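Local coordinates for protein CRISPR-associated endonuclease/helicase Cas3 (PDB 3SK9) that cuts single-stranded DNA through its N-terminal, metal-dependent HD nuclease domain and carries a helicase domain, serving CRISPR defence against mobile genetic elements, at residues A[33-38]-A[232-237]; A[210-213]-A[217-220]; A[41-46]-A[237-242]. All coordinates share one frame; numbering follows the deposited sequence.

Interaction 1 (A[33-38]-A[232-237]); sequences TAAVAL and KEALRL
Leu-235 turns CG anti to its own carbonyl carbon (chi1 -78°), and chi2 of 164° then carries CD2 onto the backbone of Ala-35. CD2 lies 3.5 Å from the carbonyl oxygen O of Ala-35. The same methyl also reaches the side chain, with Leu-235 CD2 3.9 Å from Ala-35 CB. One methyl branch therefore rests on both the backbone and the side chain of one alanine. Leu-38, one turn further along, adds a looser touch: its CB is 4.4 Å from Leu-235 CD2.

The second point of contact is methyl against methyl. Ala-35 CB and Ala-234 CB are 3.8 Å apart, and each CB bond is directed at the opposite helix. The small residues let the helices come close. Their axes approach to 8.5 Å and cross at -55°, with Ala-35 and Leu-235 closest in CA position.

On the side of helix 230-246 turned away from this contact, Arg-236 grips Glu-233 side-on. NE and NH2 of Arg-236 both donate to OE2 of Glu-233, the NH2 to OE2 bond being 2.7 Å. NH1 of Arg-236 has a second acidic partner in Glu-240. Arg-236 thus pairs with two acids of its own helix, one on either side in sequence.

The contact packs helix 230-246 against helix 26-43 of the mainly helical HD domain. Helix 60-71 packs on the Leu-38 side of helix 26-43, and helix 196-213 touches Val-36. No hydrogen bond joins the two segments. Their association rests on close apolar fit, with the charged pairs kept on the outer face.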
ATOM      1  N   THR A  33      -0.070  -6.865   0.866  1.00 17.12           N
ATOM      2  CA  THR A  33       0.700  -5.731   1.423  1.00 16.40           C
ATOM      3  C   THR A  33      -0.047  -5.167   2.623  1.00 17.28           C
ATOM      4  O   THR A  33       0.524  -4.875   3.666  1.00 17.87           O
ATOM      5  CB  THR A  33       0.929  -4.623   0.333  1.00 17.52           C
ATOM      6  OG1 THR A  33       1.688  -5.201  -0.744  1.00 18.43           O
ATOM      7  CG2 THR A  33       1.720  -3.408   0.924  1.00 17.62           C
ATOM      8  N   ALA A  34      -1.341  -4.956   2.470  1.00 18.14           N
ATOM      9  CA  ALA A  34      -2.168  -4.495   3.612  1.00 19.60           C
ATOM     10  C   ALA A  34      -2.146  -5.485   4.777  1.00 22.00           C
ATOM     11  O   ALA A  34      -2.132  -5.067   5.941  1.00 18.08           O
ATOM     12  CB  ALA A  34      -3.640  -4.274   3.167  1.00 16.49           C
ATOM     13  N   ALA A  35      -2.137  -6.778   4.476  1.00 18.22           N
ATOM     14  CA  ALA A  35      -2.153  -7.810   5.514  1.00 17.89           C
ATOM     15  C   ALA A  35      -0.821  -7.782   6.290  1.00 18.76           C
ATOM     16  O   ALA A  35      -0.815  -7.905   7.518  1.00 19.27           O
ATOM     17  CB  ALA A  35      -2.417  -9.229   4.895  1.00 18.62           C
ATOM     18  N   VAL A  36       0.293  -7.609   5.568  1.00 17.84           N
ATOM     19  CA  VAL A  36       1.599  -7.501   6.261  1.00 18.07           C
ATOM     20  C   VAL A  36       1.606  -6.238   7.124  1.00 16.43           C
ATOM     21  O   VAL A  36       2.088  -6.260   8.285  1.00 18.48           O
ATOM     22  CB  VAL A  36       2.778  -7.436   5.267  1.00 17.45           C
ATOM     23  CG1 VAL A  36       4.118  -7.143   5.989  1.00 15.01           C
ATOM     24  CG2 VAL A  36       2.880  -8.777   4.445  1.00 18.19           C
ATOM     25  N   ALA A  37       1.114  -5.118   6.568  1.00 14.73           N
ATOM     26  CA  ALA A  37       1.076  -3.861   7.334  1.00 18.14           C
ATOM     27  C   ALA A  37       0.280  -4.040   8.631  1.00 18.86           C
ATOM     28  O   ALA A  37       0.711  -3.604   9.687  1.00 17.87           O
ATOM     29  CB  ALA A  37       0.441  -2.725   6.482  1.00 19.10           C
ATOM     30  N   LEU A  38      -0.908  -4.655   8.535  1.00 17.78           N
ATOM     31  CA  LEU A  38      -1.755  -4.825   9.710  1.00 22.46           C
ATOM     32  C   LEU A  38      -1.059  -5.734  10.736  1.00 19.26           C
ATOM     33  O   LEU A  38      -1.016  -5.438  11.955  1.00 21.27           O
ATOM     34  CB  LEU A  38      -3.124  -5.371   9.294  1.00 22.96           C
ATOM     35  CG  LEU A  38      -4.156  -5.418  10.437  1.00 34.34           C
ATOM     36  CD1 LEU A  38      -4.226  -4.051  11.159  1.00 24.06           C
ATOM     37  CD2 LEU A  38      -5.540  -5.824   9.923  1.00 34.81           C
ATOM     38  N   LYS A 232      -8.028 -13.605   5.414  1.00 25.83           N
ATOM     39  CA  LYS A 232      -7.636 -14.455   6.557  1.00 33.83           C
ATOM     40  C   LYS A 232      -6.407 -15.267   6.252  1.00 26.05           C
ATOM     41  O   LYS A 232      -5.520 -15.392   7.094  1.00 26.18           O
ATOM     42  CB  LYS A 232      -8.759 -15.436   6.969  1.00 41.71           C
ATOM     43  CG  LYS A 232      -9.979 -14.764   7.560  1.00 61.73           C
ATOM     44  CD  LYS A 232     -10.976 -15.804   8.077  1.00 77.43           C
ATOM     45  CE  LYS A 232     -12.427 -15.324   7.936  1.00 80.72           C
ATOM     46  NZ  LYS A 232     -12.848 -15.225   6.503  1.00 77.77           N
ATOM     47  N   GLU A 233      -6.336 -15.794   5.029  1.00 25.24           N
ATOM     48  CA  GLU A 233      -5.178 -16.557   4.597  1.00 25.66           C
ATOM     49  C   GLU A 233      -3.958 -15.640   4.422  1.00 23.87           C
ATOM     50  O   GLU A 233      -2.857 -16.028   4.790  1.00 24.11           O
ATOM     51  CB  GLU A 233      -5.448 -17.318   3.287  1.00 30.10           C
ATOM     52  CG  GLU A 233      -4.280 -18.150   2.800  1.00 43.26           C
ATOM     53  CD  GLU A 233      -3.878 -19.211   3.837  1.00 65.70           C
ATOM     54  OE1 GLU A 233      -4.726 -19.571   4.700  1.00 68.37           O
ATOM     55  OE2 GLU A 233      -2.719 -19.681   3.793  1.00 67.05           O
ATOM     56  N   ALA A 234      -4.130 -14.464   3.819  1.00 22.81           N
ATOM     57  CA  ALA A 234      -3.020 -13.494   3.729  1.00 21.46           C
ATOM     58  C   ALA A 234      -2.492 -13.059   5.125  1.00 23.28           C
ATOM     59  O   ALA A 234      -1.301 -12.868   5.305  1.00 23.51           O
ATOM     60  CB  ALA A 234      -3.463 -12.257   2.883  1.00 18.96           C
ATOM     61  N   LEU A 235      -3.375 -12.894   6.116  1.00 19.59           N
ATOM     62  CA  LEU A 235      -2.929 -12.562   7.488  1.00 23.38           C
ATOM     63  C   LEU A 235      -2.095 -13.716   8.110  1.00 23.77           C
ATOM     64  O   LEU A 235      -1.096 -13.494   8.797  1.00 23.94           O
ATOM     65  CB  LEU A 235      -4.143 -12.213   8.351  1.00 20.95           C
ATOM     66  CG  LEU A 235      -4.634 -10.789   8.068  1.00 23.07           C
ATOM     67  CD1 LEU A 235      -6.050 -10.538   8.617  1.00 31.45           C
ATOM     68  CD2 LEU A 235      -3.621  -9.719   8.604  1.00 26.13           C
ATOM     69  N   ARG A 236      -2.492 -14.959   7.830  1.00 23.06           N
ATOM     70  CA  ARG A 236      -1.740 -16.099   8.337  1.00 20.92           C
ATOM     71  C   ARG A 236      -0.363 -16.126   7.691  1.00 21.30           C
ATOM     72  O   ARG A 236       0.637 -16.348   8.349  1.00 25.24           O
ATOM     73  CB  ARG A 236      -2.498 -17.390   8.016  1.00 21.40           C
ATOM     74  CG  ARG A 236      -1.897 -18.648   8.681  1.00 32.40           C
ATOM     75  CD  ARG A 236      -2.547 -19.943   8.125  1.00 45.55           C
ATOM     76  NE  ARG A 236      -2.131 -20.175   6.742  1.00 49.00           N
ATOM     77  CZ  ARG A 236      -0.915 -20.593   6.399  1.00 52.78           C
ATOM     78  NH1 ARG A 236      -0.015 -20.846   7.344  1.00 59.68           N
ATOM     79  NH2 ARG A 236      -0.594 -20.771   5.125  1.00 49.28           N
ATOM     80  N   LEU A 237      -0.317 -15.884   6.374  1.00 21.08           N
ATOM     81  CA  LEU A 237       0.950 -15.887   5.673  1.00 17.91           C
ATOM     82  C   LEU A 237       1.834 -14.743   6.193  1.00 18.67           C
ATOM     83  O   LEU A 237       3.060 -14.872   6.287  1.00 22.69           O
ATOM     84  CB  LEU A 237       0.714 -15.708   4.164  1.00 20.65           C
ATOM     85  CG  LEU A 237       0.083 -16.897   3.413  1.00 22.63           C
ATOM     86  CD1 LEU A 237      -0.277 -16.384   1.982  1.00 23.74           C
ATOM     87  CD2 LEU A 237       1.070 -18.041   3.335  1.00 27.85           C
TER

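Interaction 2 (A[210-213]-A[217-220]); sequences DWVA and SLFP
Phe-219 overlaps the last turn of helix 196-213 through CB, CD1 and CE1. Its CD1 is 3.8 Å from CA of Ala-213, and CE1 is 4.1 Å from CG1 of Val-212. The ring meets this backbone at a slant. CB of Phe-219 also sits 3.6 Å from O of Ala-213.

Val-212 holds CG1 anti to its backbone N (chi1 174°), which places this methyl against both Phe-219 and Leu-218. Leu-218 crosses Val-212 at about a right angle, and its CD1 is 4.2 Å from Val-212 CG1.

The polar link is a water. It donates to O of Ala-213 at 2.9 Å and to O of Phe-219 at 2.8 Å, so it bridges two backbone carbonyls across the turn.

The chain thus folds back on the end of the helix that carries the metal ligand Asp-210. His-29, another metal ligand, is hydrogen-bonded to Asp-210 OD1. Val-36 of helix 26-43 and Leu-237 of helix 230-246 also touch the Phe-219 ring. Apolar side chains close the turn, while the water ties together two carbonyls that cannot bond to each other.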
ATOM      1  N   ASP A 210       5.541  -3.676   1.517  1.00 17.81           N
ATOM      2  CA  ASP A 210       5.580  -4.012   0.065  1.00 16.87           C
ATOM      3  C   ASP A 210       6.733  -4.999  -0.197  1.00 17.34           C
ATOM      4  O   ASP A 210       6.572  -5.969  -0.958  1.00 19.71           O
ATOM      5  CB  ASP A 210       5.791  -2.758  -0.804  1.00 21.27           C
ATOM      6  CG  ASP A 210       5.880  -3.101  -2.312  1.00 37.66           C
ATOM      7  OD1 ASP A 210       4.838  -3.425  -2.904  1.00 30.64           O
ATOM      8  OD2 ASP A 210       6.993  -3.072  -2.879  1.00 32.91           O
ATOM      9  N   TRP A 211       7.862  -4.758   0.450  1.00 17.39           N
ATOM     10  CA  TRP A 211       9.018  -5.674   0.338  1.00 17.30           C
ATOM     11  C   TRP A 211       8.647  -7.095   0.785  1.00 18.21           C
ATOM     12  O   TRP A 211       8.874  -8.071   0.041  1.00 16.76           O
ATOM     13  CB  TRP A 211      10.180  -5.147   1.156  1.00 15.52           C
ATOM     14  CG  TRP A 211      11.359  -6.077   1.167  1.00 15.82           C
ATOM     15  CD1 TRP A 211      12.203  -6.323   0.121  1.00 19.58           C
ATOM     16  CD2 TRP A 211      11.842  -6.812   2.262  1.00 17.88           C
ATOM     17  NE1 TRP A 211      13.170  -7.199   0.500  1.00 20.96           N
ATOM     18  CE2 TRP A 211      12.992  -7.507   1.818  1.00 20.25           C
ATOM     19  CE3 TRP A 211      11.438  -6.937   3.608  1.00 19.42           C
ATOM     20  CZ2 TRP A 211      13.733  -8.328   2.650  1.00 21.64           C
ATOM     21  CZ3 TRP A 211      12.158  -7.764   4.435  1.00 28.72           C
ATOM     22  CH2 TRP A 211      13.297  -8.468   3.954  1.00 23.53           C
ATOM     23  N   VAL A 212       8.089  -7.225   1.990  1.00 15.81           N
ATOM     24  CA  VAL A 212       7.715  -8.571   2.511  1.00 17.22           C
ATOM     25  C   VAL A 212       6.751  -9.226   1.493  1.00 19.95           C
ATOM     26  O   VAL A 212       6.971 -10.361   1.047  1.00 21.20           O
ATOM     27  CB  VAL A 212       7.003  -8.481   3.862  1.00 16.68           C
ATOM     28  CG1 VAL A 212       6.486  -9.871   4.323  1.00 16.26           C
ATOM     29  CG2 VAL A 212       7.940  -7.956   4.905  1.00 17.90           C
ATOM     30  N   ALA A 213       5.693  -8.506   1.128  1.00 17.96           N
ATOM     31  CA  ALA A 213       4.620  -9.092   0.276  1.00 19.97           C
ATOM     32  C   ALA A 213       5.089  -9.422  -1.131  1.00 19.91           C
ATOM     33  O   ALA A 213       4.513 -10.297  -1.817  1.00 22.58           O
ATOM     34  CB  ALA A 213       3.408  -8.148   0.238  1.00 16.13           C
ATOM     35  N   SER A 217       8.229 -16.452  -2.077  1.00 21.63           N
ATOM     36  CA  SER A 217       8.481 -17.538  -1.143  1.00 23.82           C
ATOM     37  C   SER A 217       7.649 -17.354   0.121  1.00 25.00           C
ATOM     38  O   SER A 217       7.382 -18.315   0.834  1.00 24.42           O
ATOM     39  CB  SER A 217       9.975 -17.668  -0.816  1.00 31.49           C
ATOM     40  OG  SER A 217      10.410 -16.632   0.062  1.00 32.31           O
ATOM     41  N   LEU A 218       7.254 -16.112   0.406  1.00 23.27           N
ATOM     42  CA  LEU A 218       6.452 -15.799   1.595  1.00 23.85           C
ATOM     43  C   LEU A 218       4.955 -15.710   1.233  1.00 25.41           C
ATOM     44  O   LEU A 218       4.063 -16.074   2.028  1.00 21.85           O
ATOM     45  CB  LEU A 218       6.920 -14.437   2.170  1.00 19.50           C
ATOM     46  CG  LEU A 218       8.388 -14.487   2.657  1.00 21.59           C
ATOM     47  CD1 LEU A 218       8.859 -13.126   3.176  1.00 26.68           C
ATOM     48  CD2 LEU A 218       8.551 -15.604   3.713  1.00 23.41           C
ATOM     49  N   PHE A 219       4.707 -15.200   0.021  1.00 22.75           N
ATOM     50  CA  PHE A 219       3.361 -14.905  -0.466  1.00 20.72           C
ATOM     51  C   PHE A 219       3.231 -15.511  -1.858  1.00 19.51           C
ATOM     52  O   PHE A 219       3.340 -14.831  -2.870  1.00 18.66           O
ATOM     53  CB  PHE A 219       3.129 -13.374  -0.478  1.00 21.60           C
ATOM     54  CG  PHE A 219       2.707 -12.840   0.864  1.00 17.52           C
ATOM     55  CD1 PHE A 219       3.645 -12.381   1.795  1.00 26.06           C
ATOM     56  CD2 PHE A 219       1.364 -12.858   1.211  1.00 18.11           C
ATOM     57  CE1 PHE A 219       3.211 -11.932   3.094  1.00 18.99           C
ATOM     58  CE2 PHE A 219       0.930 -12.449   2.471  1.00 17.84           C
ATOM     59  CZ  PHE A 219       1.833 -11.972   3.398  1.00 19.39           C
ATOM     60  N   PRO A 220       2.953 -16.812  -1.905  1.00 23.33           N
ATOM     61  CA  PRO A 220       2.965 -17.524  -3.192  1.00 20.23           C
ATOM     62  C   PRO A 220       1.950 -16.999  -4.211  1.00 19.49           C
ATOM     63  O   PRO A 220       0.852 -16.554  -3.855  1.00 22.07           O
ATOM     64  CB  PRO A 220       2.580 -18.969  -2.803  1.00 25.61           C
ATOM     65  CG  PRO A 220       2.763 -19.069  -1.299  1.00 27.48           C
ATOM     66  CD  PRO A 220       2.515 -17.675  -0.781  1.00 22.78           C
TER
HETATM   67  O   HOH W   1       4.426 -12.437  -3.735  1.00 24.70           O

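Interaction 3 (A[41-46]-A[237-242]); sequences LRMEPP and LAQEAL
Met-43 and Leu-242 make the apolar part of the contact. The sulfur SD of Met-43 lies 3.8 Å from CD1 of Leu-242, and the two side chains meet at a slant. Met-43 leaves helix 26-43 near its C-terminal end, directed at helix 230-246. Its chi2 (167°) extends the chain and brings SD to the other helix. Its chi3 (28°) sets only the direction of CE, which stays further from Leu-242 than SD does. Leu-242 also packs on Ala-39 and Val-40 of helix 26-43 and on Phe-208 of helix 196-213.

The other contact is between the sulfur and an amide. SD of Met-43 is 3.9 Å from NE2 of Gln-239, and this is packing, not a hydrogen bond. Gln-239 starts from a CB bond that does not face Met-43, but a bend at chi2 (51°) brings the amide across. Its NE2 is hydrogen-bonded to OD1 of Asn-243 on the same helix, which helps hold the amide in place.

Backbone bonds stay within each segment. N of Glu-44 bonds O of Leu-41 at 3.2 Å. Glu-44 and Pro-45 meet strand 260-264, and Pro-45 is the N-cap of helix 46-56.

Between segments 41-46 and 237-242 the contact is made by one polarisable sulfur, packed against a methyl and an amide without a directed bond.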
ATOM      1  N   LEU A  41       1.895  -3.814  12.406  1.00 14.33           N
ATOM      2  CA  LEU A  41       1.400  -2.782  13.345  1.00 16.11           C
ATOM      3  C   LEU A  41       0.923  -3.421  14.663  1.00 24.28           C
ATOM      4  O   LEU A  41       1.110  -2.865  15.734  1.00 19.01           O
ATOM      5  CB  LEU A  41       0.254  -1.936  12.743  1.00 15.82           C
ATOM      6  CG  LEU A  41       0.716  -0.960  11.625  1.00 19.74           C
ATOM      7  CD1 LEU A  41      -0.513  -0.363  10.891  1.00 20.97           C
ATOM      8  CD2 LEU A  41       1.671   0.146  12.224  1.00 25.58           C
ATOM      9  N   ARG A  42       0.292  -4.598  14.578  1.00 21.86           N
ATOM     10  CA  ARG A  42      -0.154  -5.292  15.781  1.00 21.13           C
ATOM     11  C   ARG A  42       1.021  -5.727  16.638  1.00 26.27           C
ATOM     12  O   ARG A  42       0.888  -5.829  17.867  1.00 27.45           O
ATOM     13  CB  ARG A  42      -1.054  -6.493  15.434  1.00 23.58           C
ATOM     14  CG  ARG A  42      -2.482  -6.069  15.046  1.00 28.57           C
ATOM     15  CD  ARG A  42      -3.216  -7.206  14.330  1.00 41.08           C
ATOM     16  NE  ARG A  42      -4.607  -6.880  14.032  1.00 41.20           N
ATOM     17  CZ  ARG A  42      -5.441  -7.689  13.386  1.00 45.00           C
ATOM     18  NH1 ARG A  42      -5.024  -8.899  12.977  1.00 34.43           N
ATOM     19  NH2 ARG A  42      -6.693  -7.289  13.172  1.00 45.55           N
ATOM     20  N   MET A  43       2.168  -5.966  16.015  1.00 20.96           N
ATOM     21  CA  MET A  43       3.358  -6.395  16.762  1.00 23.81           C
ATOM     22  C   MET A  43       4.227  -5.222  17.246  1.00 25.62           C
ATOM     23  O   MET A  43       5.186  -5.435  18.006  1.00 26.81           O
ATOM     24  CB  MET A  43       4.241  -7.262  15.884  1.00 23.72           C
ATOM     25  CG  MET A  43       3.746  -8.675  15.631  1.00 35.27           C
ATOM     26  SD  MET A  43       4.751  -9.357  14.276  1.00 51.53           S
ATOM     27  CE  MET A  43       6.297  -8.503  14.414  1.00 36.29           C
ATOM     28  N   GLU A  44       3.936  -3.995  16.792  1.00 20.20           N
ATOM     29  CA  GLU A  44       4.753  -2.837  17.190  1.00 15.53           C
ATOM     30  C   GLU A  44       4.543  -2.527  18.686  1.00 20.77           C
ATOM     31  O   GLU A  44       3.494  -2.864  19.260  1.00 25.90           O
ATOM     32  CB  GLU A  44       4.391  -1.584  16.400  1.00 19.53           C
ATOM     33  CG  GLU A  44       4.783  -1.673  14.911  1.00 21.23           C
ATOM     34  CD  GLU A  44       6.299  -1.569  14.681  1.00 21.27           C
ATOM     35  OE1 GLU A  44       6.974  -0.857  15.454  1.00 21.23           O
ATOM     36  OE2 GLU A  44       6.779  -2.145  13.671  1.00 22.77           O
ATOM     37  N   PRO A  45       5.506  -1.860  19.308  1.00 19.83           N
ATOM     38  CA  PRO A  45       5.287  -1.489  20.724  1.00 17.50           C
ATOM     39  C   PRO A  45       4.058  -0.631  20.948  1.00 24.97           C
ATOM     40  O   PRO A  45       3.636   0.116  20.062  1.00 22.86           O
ATOM     41  CB  PRO A  45       6.565  -0.745  21.124  1.00 21.32           C
ATOM     42  CG  PRO A  45       7.621  -1.217  20.120  1.00 21.80           C
ATOM     43  CD  PRO A  45       6.870  -1.540  18.838  1.00 20.64           C
ATOM     44  N   PRO A  46       3.472  -0.714  22.160  1.00 21.75           N
ATOM     45  CA  PRO A  46       2.324   0.140  22.465  1.00 21.98           C
ATOM     46  C   PRO A  46       2.567   1.651  22.182  1.00 19.13           C
ATOM     47  O   PRO A  46       1.638   2.342  21.756  1.00 23.36           O
ATOM     48  CB  PRO A  46       2.109  -0.077  23.982  1.00 30.44           C
ATOM     49  CG  PRO A  46       2.754  -1.366  24.303  1.00 31.83           C
ATOM     50  CD  PRO A  46       3.872  -1.572  23.312  1.00 26.71           C
ATOM     51  N   LEU A 237      -0.317 -15.884   6.374  1.00 21.08           N
ATOM     52  CA  LEU A 237       0.950 -15.887   5.673  1.00 17.91           C
ATOM     53  C   LEU A 237       1.834 -14.743   6.193  1.00 18.67           C
ATOM     54  O   LEU A 237       3.060 -14.872   6.287  1.00 22.69           O
ATOM     55  CB  LEU A 237       0.714 -15.708   4.164  1.00 20.65           C
ATOM     56  CG  LEU A 237       0.083 -16.897   3.413  1.00 22.63           C
ATOM     57  CD1 LEU A 237      -0.277 -16.384   1.982  1.00 23.74           C
ATOM     58  CD2 LEU A 237       1.070 -18.041   3.335  1.00 27.85           C
ATOM     59  N   ALA A 238       1.218 -13.611   6.490  1.00 18.38           N
ATOM     60  CA  ALA A 238       1.984 -12.453   6.996  1.00 18.83           C
ATOM     61  C   ALA A 238       2.628 -12.785   8.338  1.00 21.70           C
ATOM     62  O   ALA A 238       3.778 -12.446   8.606  1.00 22.32           O
ATOM     63  CB  ALA A 238       1.056 -11.244   7.152  1.00 20.92           C
ATOM     64  N   GLN A 239       1.869 -13.444   9.198  1.00 24.60           N
ATOM     65  CA  GLN A 239       2.398 -13.782  10.521  1.00 24.40           C
ATOM     66  C   GLN A 239       3.562 -14.766  10.370  1.00 21.49           C
ATOM     67  O   GLN A 239       4.597 -14.614  11.029  1.00 23.56           O
ATOM     68  CB  GLN A 239       1.295 -14.345  11.428  1.00 28.98           C
ATOM     69  CG  GLN A 239       1.725 -14.397  12.927  1.00 42.28           C
ATOM     70  CD  GLN A 239       2.282 -13.038  13.434  1.00 60.18           C
ATOM     71  OE1 GLN A 239       1.584 -12.017  13.418  1.00 57.27           O
ATOM     72  NE2 GLN A 239       3.553 -13.033  13.861  1.00 58.69           N
ATOM     73  N   GLU A 240       3.435 -15.742   9.478  1.00 23.70           N
ATOM     74  CA  GLU A 240       4.543 -16.694   9.249  1.00 23.94           C
ATOM     75  C   GLU A 240       5.776 -16.003   8.703  1.00 18.84           C
ATOM     76  O   GLU A 240       6.897 -16.336   9.068  1.00 24.77           O
ATOM     77  CB  GLU A 240       4.150 -17.825   8.283  1.00 33.19           C
ATOM     78  CG  GLU A 240       3.317 -18.929   8.886  1.00 46.60           C
ATOM     79  CD  GLU A 240       3.130 -20.091   7.915  1.00 68.52           C
ATOM     80  OE1 GLU A 240       3.576 -21.218   8.232  1.00 73.74           O
ATOM     81  OE2 GLU A 240       2.551 -19.874   6.824  1.00 72.26           O
ATOM     82  N   ALA A 241       5.556 -15.058   7.799  1.00 21.82           N
ATOM     83  CA  ALA A 241       6.642 -14.365   7.128  1.00 19.90           C
ATOM     84  C   ALA A 241       7.352 -13.504   8.155  1.00 23.66           C
ATOM     85  O   ALA A 241       8.583 -13.465   8.210  1.00 24.48           O
ATOM     86  CB  ALA A 241       6.105 -13.478   6.016  1.00 20.02           C
ATOM     87  N   LEU A 242       6.587 -12.810   8.980  1.00 18.28           N
ATOM     88  CA  LEU A 242       7.248 -11.949   9.986  1.00 19.74           C
ATOM     89  C   LEU A 242       8.071 -12.808  10.939  1.00 27.76           C
ATOM     90  O   LEU A 242       9.196 -12.435  11.294  1.00 27.69           O
ATOM     91  CB  LEU A 242       6.253 -11.066  10.713  1.00 25.21           C
ATOM     92  CG  LEU A 242       5.567 -10.102   9.746  1.00 33.08           C
ATOM     93  CD1 LEU A 242       4.468  -9.452  10.492  1.00 25.95           C
ATOM     94  CD2 LEU A 242       6.570  -9.062   9.178  1.00 27.67           C
TER

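In the fold
Interactions 1 and 3 join the same pair, helix 26-43 and helix 230-246, at successive places. Interaction 1 is buried and relies on one leucine methyl and on small alanines that bring the helices close. Interaction 3 lies at the surface, where the backbones are further apart and a long methionine spans the distance. Interaction 2 is buried too, but local: a turn folds back on the end of helix 196-213, and a water joins a carbonyl of the helix to one of the loop. Its Phe-219 ring reaches Val-36 of interaction 1, Leu-237 shared by interactions 1 and 3, and Ala-238 of interaction 3, so it connects all three. Interaction 2 alone includes a metal ligand, Asp-210.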